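Local coordinates for flagellar basal body rod modification protein (PDB 4ZZF) that is probably required for flagellar hook formation, possibly as a scaffolding protein that caps the growing hook, and is represented here by a truncated form with its Ig-like domain, at residues F27-D32 against T106-E112; F31-D36 against A92-L96. One frame throughout, in Å; residues are numbered along the deposited sequence.

Contact 1: residues F27-D32 against T106-E112; sequences FSLFFD and TRIGRGE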
ATOM      1  N   PHE A  27      12.578  12.998  24.831  1.00 47.81           N
ATOM      2  CA  PHE A  27      12.846  12.460  23.500  1.00 44.86           C
ATOM      3  C   PHE A  27      12.344  11.022  23.397  1.00 44.12           C
ATOM      4  O   PHE A  27      12.094  10.353  24.400  1.00 45.74           O
ATOM      5  CB  PHE A  27      14.344  12.534  23.167  1.00 42.58           C
ATOM      6  CG  PHE A  27      15.188  11.576  23.961  1.00 45.37           C
ATOM      7  CD1 PHE A  27      15.703  11.944  25.194  1.00 47.34           C
ATOM      8  CD2 PHE A  27      15.458  10.300  23.483  1.00 39.79           C
ATOM      9  CE1 PHE A  27      16.473  11.058  25.927  1.00 47.36           C
ATOM     10  CE2 PHE A  27      16.229   9.418  24.214  1.00 40.94           C
ATOM     11  CZ  PHE A  27      16.735   9.788  25.430  1.00 39.14           C
ATOM     12  N   SER A  28      12.212  10.551  22.167  1.00 45.00           N
ATOM     13  CA  SER A  28      11.642   9.243  21.899  1.00 43.67           C
ATOM     14  C   SER A  28      12.570   8.399  20.999  1.00 41.10           C
ATOM     15  O   SER A  28      13.240   8.921  20.094  1.00 37.48           O
ATOM     16  CB  SER A  28      10.255   9.429  21.277  1.00 44.27           C
ATOM     17  OG  SER A  28       9.921   8.376  20.402  1.00 49.18           O
ATOM     18  N   LEU A  29      12.644   7.103  21.300  1.00 36.99           N
ATOM     19  CA  LEU A  29      13.422   6.151  20.516  1.00 37.39           C
ATOM     20  C   LEU A  29      12.542   4.989  20.081  1.00 39.55           C
ATOM     21  O   LEU A  29      11.700   4.508  20.850  1.00 40.10           O
ATOM     22  CB  LEU A  29      14.610   5.615  21.318  1.00 35.12           C
ATOM     23  CG  LEU A  29      15.734   6.604  21.577  1.00 41.55           C
ATOM     24  CD1 LEU A  29      16.825   5.940  22.422  1.00 36.05           C
ATOM     25  CD2 LEU A  29      16.289   7.072  20.271  1.00 35.55           C
ATOM     26  N   PHE A  30      12.744   4.515  18.859  1.00 36.38           N
ATOM     27  CA  PHE A  30      11.940   3.409  18.368  1.00 34.89           C
ATOM     28  C   PHE A  30      12.719   2.101  18.426  1.00 36.08           C
ATOM     29  O   PHE A  30      13.800   1.996  17.831  1.00 36.03           O
ATOM     30  CB  PHE A  30      11.469   3.690  16.943  1.00 35.85           C
ATOM     31  CG  PHE A  30      10.627   2.598  16.352  1.00 37.92           C
ATOM     32  CD1 PHE A  30       9.261   2.576  16.555  1.00 36.13           C
ATOM     33  CD2 PHE A  30      11.207   1.587  15.583  1.00 37.70           C
ATOM     34  CE1 PHE A  30       8.484   1.566  15.997  1.00 39.09           C
ATOM     35  CE2 PHE A  30      10.439   0.584  15.033  1.00 37.51           C
ATOM     36  CZ  PHE A  30       9.071   0.577  15.239  1.00 34.18           C
ATOM     37  N   PHE A  31      12.166   1.110  19.132  1.00 32.72           N
ATOM     38  CA  PHE A  31      12.790  -0.209  19.206  1.00 37.23           C
ATOM     39  C   PHE A  31      12.034  -1.224  18.344  1.00 39.17           C
ATOM     40  O   PHE A  31      10.878  -1.554  18.609  1.00 37.78           O
ATOM     41  CB  PHE A  31      12.896  -0.663  20.669  1.00 33.61           C
ATOM     42  CG  PHE A  31      13.809   0.212  21.487  1.00 37.65           C
ATOM     43  CD1 PHE A  31      13.336   1.397  22.054  1.00 34.58           C
ATOM     44  CD2 PHE A  31      15.154  -0.108  21.629  1.00 31.68           C
ATOM     45  CE1 PHE A  31      14.174   2.228  22.783  1.00 35.32           C
ATOM     46  CE2 PHE A  31      16.004   0.713  22.355  1.00 36.79           C
ATOM     47  CZ  PHE A  31      15.515   1.895  22.934  1.00 36.71           C
ATOM     48  N   ASP A  32      12.711  -1.693  17.300  1.00 34.21           N
ATOM     49  CA  ASP A  32      12.144  -2.614  16.316  1.00 42.07           C
ATOM     50  C   ASP A  32      11.772  -3.978  16.894  1.00 44.23           C
ATOM     51  O   ASP A  32      10.906  -4.667  16.363  1.00 46.57           O
ATOM     52  CB  ASP A  32      13.144  -2.790  15.173  1.00 34.37           C
ATOM     53  CG  ASP A  32      13.620  -1.451  14.624  1.00 39.44           C
ATOM     54  OD1 ASP A  32      14.420  -0.768  15.307  1.00 36.50           O
ATOM     55  OD2 ASP A  32      13.169  -1.066  13.531  1.00 34.28           O
ATOM     56  N   THR A 106      19.381   1.777  17.276  1.00 39.23           N
ATOM     57  CA  THR A 106      18.356   2.739  16.918  1.00 36.41           C
ATOM     58  C   THR A 106      18.826   4.133  17.317  1.00 38.15           C
ATOM     59  O   THR A 106      19.924   4.299  17.847  1.00 34.51           O
ATOM     60  CB  THR A 106      16.998   2.402  17.574  1.00 32.21           C
ATOM     61  OG1 THR A 106      15.973   3.215  16.985  1.00 34.75           O
ATOM     62  CG2 THR A 106      17.046   2.625  19.073  1.00 30.96           C
ATOM     63  N   ARG A 107      18.008   5.137  17.029  1.00 36.05           N
ATOM     64  CA  ARG A 107      18.431   6.523  17.175  1.00 37.98           C
ATOM     65  C   ARG A 107      17.205   7.380  17.024  1.00 40.70           C
ATOM     66  O   ARG A 107      16.187   6.925  16.485  1.00 33.45           O
ATOM     67  CB  ARG A 107      19.468   6.915  16.114  1.00 37.00           C
ATOM     68  CG  ARG A 107      18.927   6.756  14.690  1.00 41.00           C
ATOM     69  CD  ARG A 107      19.684   7.603  13.685  1.00 39.73           C
ATOM     70  NE  ARG A 107      19.254   7.376  12.305  1.00 38.85           N
ATOM     71  CZ  ARG A 107      18.529   8.232  11.586  1.00 38.99           C
ATOM     72  NH1 ARG A 107      18.128   9.382  12.115  1.00 37.64           N
ATOM     73  NH2 ARG A 107      18.198   7.936  10.334  1.00 35.08           N
ATOM     74  N   ILE A 108      17.302   8.611  17.504  1.00 38.82           N
ATOM     75  CA  ILE A 108      16.283   9.613  17.249  1.00 41.91           C
ATOM     76  C   ILE A 108      16.083   9.822  15.743  1.00 38.86           C
ATOM     77  O   ILE A 108      17.050   9.859  14.981  1.00 38.75           O
ATOM     78  CB  ILE A 108      16.670  10.946  17.912  1.00 46.10           C
ATOM     79  CG1 ILE A 108      16.384  10.880  19.407  1.00 45.61           C
ATOM     80  CG2 ILE A 108      15.905  12.123  17.304  1.00 49.92           C
ATOM     81  CD1 ILE A 108      16.459  12.240  20.071  1.00 53.95           C
ATOM     82  N   GLY A 109      14.836   9.965  15.303  1.00 38.89           N
ATOM     83  CA  GLY A 109      14.586  10.318  13.909  1.00 36.65           C
ATOM     84  C   GLY A 109      14.427   9.134  12.967  1.00 36.81           C
ATOM     85  O   GLY A 109      14.615   9.260  11.757  1.00 34.12           O
ATOM     86  N   ARG A 110      14.085   7.972  13.520  1.00 33.25           N
ATOM     87  CA  ARG A 110      13.706   6.825  12.707  1.00 33.84           C
ATOM     88  C   ARG A 110      12.622   6.051  13.434  1.00 32.56           C
ATOM     89  O   ARG A 110      12.512   6.121  14.651  1.00 34.07           O
ATOM     90  CB  ARG A 110      14.912   5.918  12.419  1.00 32.29           C
ATOM     91  CG  ARG A 110      15.494   5.234  13.677  1.00 32.55           C
ATOM     92  CD  ARG A 110      16.514   4.149  13.316  1.00 31.37           C
ATOM     93  NE  ARG A 110      15.913   3.035  12.585  1.00 33.18           N
ATOM     94  CZ  ARG A 110      15.307   2.004  13.173  1.00 33.76           C
ATOM     95  NH1 ARG A 110      15.213   1.955  14.495  1.00 33.54           N
ATOM     96  NH2 ARG A 110      14.775   1.033  12.448  1.00 30.77           N
ATOM     97  N   GLY A 111      11.821   5.307  12.692  1.00 35.52           N
ATOM     98  CA  GLY A 111      10.810   4.483  13.316  1.00 33.56           C
ATOM     99  C   GLY A 111       9.595   4.333  12.440  1.00 35.84           C
ATOM    100  O   GLY A 111       9.540   4.854  11.313  1.00 33.82           O
ATOM    101  N   GLU A 112       8.609   3.620  12.964  1.00 35.43           N
ATOM    102  CA  GLU A 112       7.398   3.394  12.212  1.00 37.93           C
ATOM    103  C   GLU A 112       6.664   4.699  11.966  1.00 37.71           C
ATOM    104  O   GLU A 112       6.544   5.536  12.859  1.00 37.36           O
ATOM    105  CB  GLU A 112       6.488   2.415  12.931  1.00 38.19           C
ATOM    106  CG  GLU A 112       5.285   2.024  12.091  1.00 43.71           C
ATOM    107  CD  GLU A 112       4.441   0.934  12.739  1.00 53.12           C
ATOM    108  OE1 GLU A 112       4.310   0.932  13.985  1.00 57.90           O
ATOM    109  OE2 GLU A 112       3.914   0.086  11.989  1.00 55.71           O
TER
HETATM  110  O   HOH W   1      12.562   8.974  17.251  1.00 39.30           O
HETATM  111  O   HOH W   2      13.584   6.314  17.148  1.00 34.46           O

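Contact 2: residues F31-D36 against A92-L96; sequences FDEKID and AEYNL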
ATOM      1  N   PHE A  31      12.166   1.110  19.132  1.00 32.72           N
ATOM      2  CA  PHE A  31      12.790  -0.209  19.206  1.00 37.23           C
ATOM      3  C   PHE A  31      12.034  -1.224  18.344  1.00 39.17           C
ATOM      4  O   PHE A  31      10.878  -1.554  18.609  1.00 37.78           O
ATOM      5  CB  PHE A  31      12.896  -0.663  20.669  1.00 33.61           C
ATOM      6  CG  PHE A  31      13.809   0.212  21.487  1.00 37.65           C
ATOM      7  CD1 PHE A  31      13.336   1.397  22.054  1.00 34.58           C
ATOM      8  CD2 PHE A  31      15.154  -0.108  21.629  1.00 31.68           C
ATOM      9  CE1 PHE A  31      14.174   2.228  22.783  1.00 35.32           C
ATOM     10  CE2 PHE A  31      16.004   0.713  22.355  1.00 36.79           C
ATOM     11  CZ  PHE A  31      15.515   1.895  22.934  1.00 36.71           C
ATOM     12  N   ASP A  32      12.711  -1.693  17.300  1.00 34.21           N
ATOM     13  CA  ASP A  32      12.144  -2.614  16.316  1.00 42.07           C
ATOM     14  C   ASP A  32      11.772  -3.978  16.894  1.00 44.23           C
ATOM     15  O   ASP A  32      10.906  -4.667  16.363  1.00 46.57           O
ATOM     16  CB  ASP A  32      13.144  -2.790  15.173  1.00 34.37           C
ATOM     17  CG  ASP A  32      13.620  -1.451  14.624  1.00 39.44           C
ATOM     18  OD1 ASP A  32      14.420  -0.768  15.307  1.00 36.50           O
ATOM     19  OD2 ASP A  32      13.169  -1.066  13.531  1.00 34.28           O
ATOM     20  N   GLU A  33      12.452  -4.344  17.976  1.00 40.22           N
ATOM     21  CA  GLU A  33      12.245  -5.595  18.701  1.00 43.98           C
ATOM     22  C   GLU A  33      12.087  -5.270  20.166  1.00 43.81           C
ATOM     23  O   GLU A  33      12.646  -4.266  20.623  1.00 39.53           O
ATOM     24  CB  GLU A  33      13.440  -6.543  18.556  1.00 40.03           C
ATOM     25  CG  GLU A  33      13.614  -7.221  17.244  1.00 48.93           C
ATOM     26  CD  GLU A  33      14.792  -8.172  17.289  1.00 52.51           C
ATOM     27  OE1 GLU A  33      15.297  -8.437  18.416  1.00 50.27           O
ATOM     28  OE2 GLU A  33      15.229  -8.640  16.212  1.00 56.16           O
ATOM     29  N   LYS A  34      11.383  -6.128  20.904  1.00 37.88           N
ATOM     30  CA  LYS A  34      11.350  -6.028  22.353  1.00 39.56           C
ATOM     31  C   LYS A  34      12.756  -6.014  22.932  1.00 39.17           C
ATOM     32  O   LYS A  34      13.582  -6.846  22.584  1.00 41.18           O
ATOM     33  CB  LYS A  34      10.581  -7.201  22.971  1.00 44.15           C
ATOM     34  CG  LYS A  34       9.087  -7.104  22.835  1.00 48.65           C
ATOM     35  CD  LYS A  34       8.390  -8.156  23.680  1.00 45.97           C
ATOM     36  CE  LYS A  34       6.877  -7.980  23.594  1.00 56.50           C
ATOM     37  NZ  LYS A  34       6.131  -8.849  24.559  1.00 67.40           N
ATOM     38  N   ILE A  35      13.032  -5.077  23.823  1.00 36.67           N
ATOM     39  CA  ILE A  35      14.331  -5.065  24.491  1.00 40.87           C
ATOM     40  C   ILE A  35      14.488  -6.308  25.371  1.00 42.11           C
ATOM     41  O   ILE A  35      13.604  -6.627  26.165  1.00 40.08           O
ATOM     42  CB  ILE A  35      14.503  -3.806  25.351  1.00 37.58           C
ATOM     43  CG1 ILE A  35      14.439  -2.561  24.470  1.00 36.77           C
ATOM     44  CG2 ILE A  35      15.794  -3.857  26.109  1.00 36.63           C
ATOM     45  CD1 ILE A  35      14.272  -1.305  25.253  1.00 35.44           C
ATOM     46  N   ASP A  36      15.600  -7.017  25.223  1.00 36.93           N
ATOM     47  CA  ASP A  36      15.904  -8.112  26.127  1.00 35.56           C
ATOM     48  C   ASP A  36      17.176  -7.758  26.888  1.00 36.71           C
ATOM     49  O   ASP A  36      18.242  -7.756  26.305  1.00 37.82           O
ATOM     50  CB  ASP A  36      16.074  -9.420  25.362  1.00 37.40           C
ATOM     51  CG  ASP A  36      16.345 -10.621  26.285  1.00 42.89           C
ATOM     52  OD1 ASP A  36      16.655 -10.433  27.494  1.00 37.87           O
ATOM     53  OD2 ASP A  36      16.260 -11.771  25.788  1.00 40.72           O
ATOM     54  N   ALA A  92      21.063   4.437  20.534  1.00 38.03           N
ATOM     55  CA  ALA A  92      20.923   3.367  21.506  1.00 39.50           C
ATOM     56  C   ALA A  92      21.414   2.046  20.930  1.00 38.07           C
ATOM     57  O   ALA A  92      21.424   1.840  19.719  1.00 36.88           O
ATOM     58  CB  ALA A  92      19.472   3.236  21.969  1.00 33.40           C
ATOM     59  N   GLU A  93      21.810   1.155  21.823  1.00 38.11           N
ATOM     60  CA  GLU A  93      22.207  -0.191  21.457  1.00 40.63           C
ATOM     61  C   GLU A  93      21.458  -1.139  22.358  1.00 39.61           C
ATOM     62  O   GLU A  93      21.320  -0.862  23.545  1.00 37.80           O
ATOM     63  CB  GLU A  93      23.711  -0.379  21.609  1.00 39.26           C
ATOM     64  CG  GLU A  93      24.513   0.324  20.536  1.00 49.85           C
ATOM     65  CD  GLU A  93      25.923  -0.200  20.466  1.00 56.61           C
ATOM     66  OE1 GLU A  93      26.559  -0.294  21.544  1.00 64.28           O
ATOM     67  OE2 GLU A  93      26.377  -0.557  19.350  1.00 59.46           O
ATOM     68  N   TYR A  94      20.992  -2.257  21.808  1.00 37.74           N
ATOM     69  CA  TYR A  94      20.244  -3.221  22.606  1.00 37.10           C
ATOM     70  C   TYR A  94      20.222  -4.578  21.904  1.00 37.60           C
ATOM     71  O   TYR A  94      20.470  -4.659  20.694  1.00 35.38           O
ATOM     72  CB  TYR A  94      18.821  -2.716  22.865  1.00 36.47           C
ATOM     73  CG  TYR A  94      17.968  -2.690  21.614  1.00 37.55           C
ATOM     74  CD1 TYR A  94      18.227  -1.786  20.587  1.00 36.92           C
ATOM     75  CD2 TYR A  94      16.914  -3.577  21.450  1.00 36.43           C
ATOM     76  CE1 TYR A  94      17.457  -1.766  19.433  1.00 36.00           C
ATOM     77  CE2 TYR A  94      16.133  -3.558  20.299  1.00 33.74           C
ATOM     78  CZ  TYR A  94      16.412  -2.659  19.296  1.00 36.27           C
ATOM     79  OH  TYR A  94      15.649  -2.648  18.145  1.00 34.07           O
ATOM     80  N   ASN A  95      19.976  -5.630  22.688  1.00 37.17           N
ATOM     81  CA  ASN A  95      19.868  -7.004  22.191  1.00 37.07           C
ATOM     82  C   ASN A  95      21.109  -7.485  21.467  1.00 34.31           C
ATOM     83  O   ASN A  95      21.085  -7.698  20.269  1.00 36.61           O
ATOM     84  CB  ASN A  95      18.647  -7.136  21.278  1.00 34.14           C
ATOM     85  CG  ASN A  95      17.348  -6.979  22.038  1.00 34.15           C
ATOM     86  OD1 ASN A  95      17.365  -6.643  23.218  1.00 36.18           O
ATOM     87  ND2 ASN A  95      16.222  -7.222  21.376  1.00 35.26           N
ATOM     88  N   LEU A  96      22.193  -7.644  22.212  1.00 38.28           N
ATOM     89  CA  LEU A  96      23.446  -8.163  21.675  1.00 41.15           C
ATOM     90  C   LEU A  96      23.218  -9.540  21.072  1.00 43.92           C
ATOM     91  O   LEU A  96      22.596 -10.401  21.701  1.00 41.15           O
ATOM     92  CB  LEU A  96      24.501  -8.233  22.778  1.00 39.30           C
ATOM     93  CG  LEU A  96      25.778  -9.019  22.508  1.00 44.05           C
ATOM     94  CD1 LEU A  96      26.618  -8.288  21.479  1.00 46.73           C
ATOM     95  CD2 LEU A  96      26.570  -9.219  23.801  1.00 41.15           C
TER
HETATM   96  O   HOH W   3      16.786  -1.647  15.903  1.00 40.62           O
HETATM   97  O   HOH W   4      19.942  -5.837  25.377  1.00 36.73           O

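Contact 1: residues F27-D32 against T106-E112
Strand 25-31, paired with strand 67-73 in a two-stranded sheet, faces the end of strand 104-107 and the connection that leaves it, in a buried, largely side-chain and water-mediated contact between two sheets near the centre of the chain. Its polar half gathers round Arg110. The guanidinium meets the Asp32 carboxylate end-on, NH1 to OD1 and NH2 to OD2, the second bond 2.9 Å long and nearly straight at 168°; the two flat groups lie 30° from coplanar. NH1 also donates to Thr106 OG1 within the guanidinium plane, and that hydroxyl in turn donates to Phe30 O at 2.6 Å. A continuous chain of donors thus runs from arginine through threonine to the strand backbone. With Glu11 bound at NE and Tyr141 at NH2, the guanidinium is fixed in rotation, and the two carboxylates probably stabilise its positive charge.

The apolar half is built on the phenylalanines. With CG anti to the backbone N (chi1 -180°), the Phe30 ring lies against the turning backbone, Gly111 CA sitting 3.9 Å from its centroid in a CH-pi contact and Glu112 N over the middle of the same face. Thr106 CG2 lies over a face of the Phe31 ring, toward its rim, in a second CH-pi contact, 4.2 Å from the centroid. Ile108 reaches across to Phe27, CD1 to CB at 3.8 Å, while its CG1 touches Leu29 CD2.

Between these halves, one water accepts from Phe30 N and donates to Arg107 O and Arg110 O; another joins Ser28 O to Gly109 N. Packing of one sheet on another through such a core is characteristic of the Ig-like beta sandwich, here at the point where the chain turns out of it.

Contact 2: residues F31-D36 against A92-L96
At one end of the Ig-like beta sandwich, the loop that follows strand 25-31 folds over the end of strand 86-94, and the contact combines an aromatic pair, an asparagine bridge to the loop backbone and two waters. The aromatic pair is T-shaped: the edge of Phe31 points into the face of Tyr94, with planes at 81° and centroids 4.8 Å apart. Phe31 CD2 stands above the centre of the tyrosine ring, while Ile35 CD1, from the same loop, lies over a face of the phenylalanine. Ile35 CG1 also meets Tyr94 CD2 at 4.0 Å, and Ala92 CB approaches Phe31 CZ more loosely. Leu104 and Pro42 pack on Tyr94 from neighbouring parts of the domain.

Hydrogen bonding from the far end of the tyrosine is modest. Its hydroxyl receives a weak, bent bond from Asp32 N, and a water accepts from this OH and donates to Asp32 OD1, so the phenol is tied to both backbone and carboxylate of one residue. Asp32 itself is committed chiefly to Arg110.

The stronger polar link belongs to Asn95. Its amide reads the loop backbone at two points: ND2 gives a nearly straight bond to Lys34 O at 2.9 Å, and OD1 accepts from Asp36 N. Donor and acceptor ends are therefore both engaged, which fixes the amide's orientation about its last torsion. Glu33 OE1 adds a weak bond to the same nitrogen, its carboxylate turned 42° from the amide plane. Beside this bridge, a water accepts from Asn95 N and donates to Asp36 O, 2.7 Å from each.

Overall arrangement
From the N terminus, strand 25-31 comes first and supplies one side of both contacts: its final residues and the loop behind it run from contact 1 directly into contact 2. The chain then passes through strands 43-47, 53-58 and 67-73 before strand 86-94 returns to close the loop of contact 2. Strand 104-107 and its exit follow, closing the longer loop of contact 1. The loop of contact 2 nests inside that of contact 1; Phe31 and Asp32 end the first segment of contact 1 and begin that of contact 2. As strands 86-94 and 104-107 are antiparallel neighbours, both contacts bind strand 25-31 and its loop to the same opposing sheet.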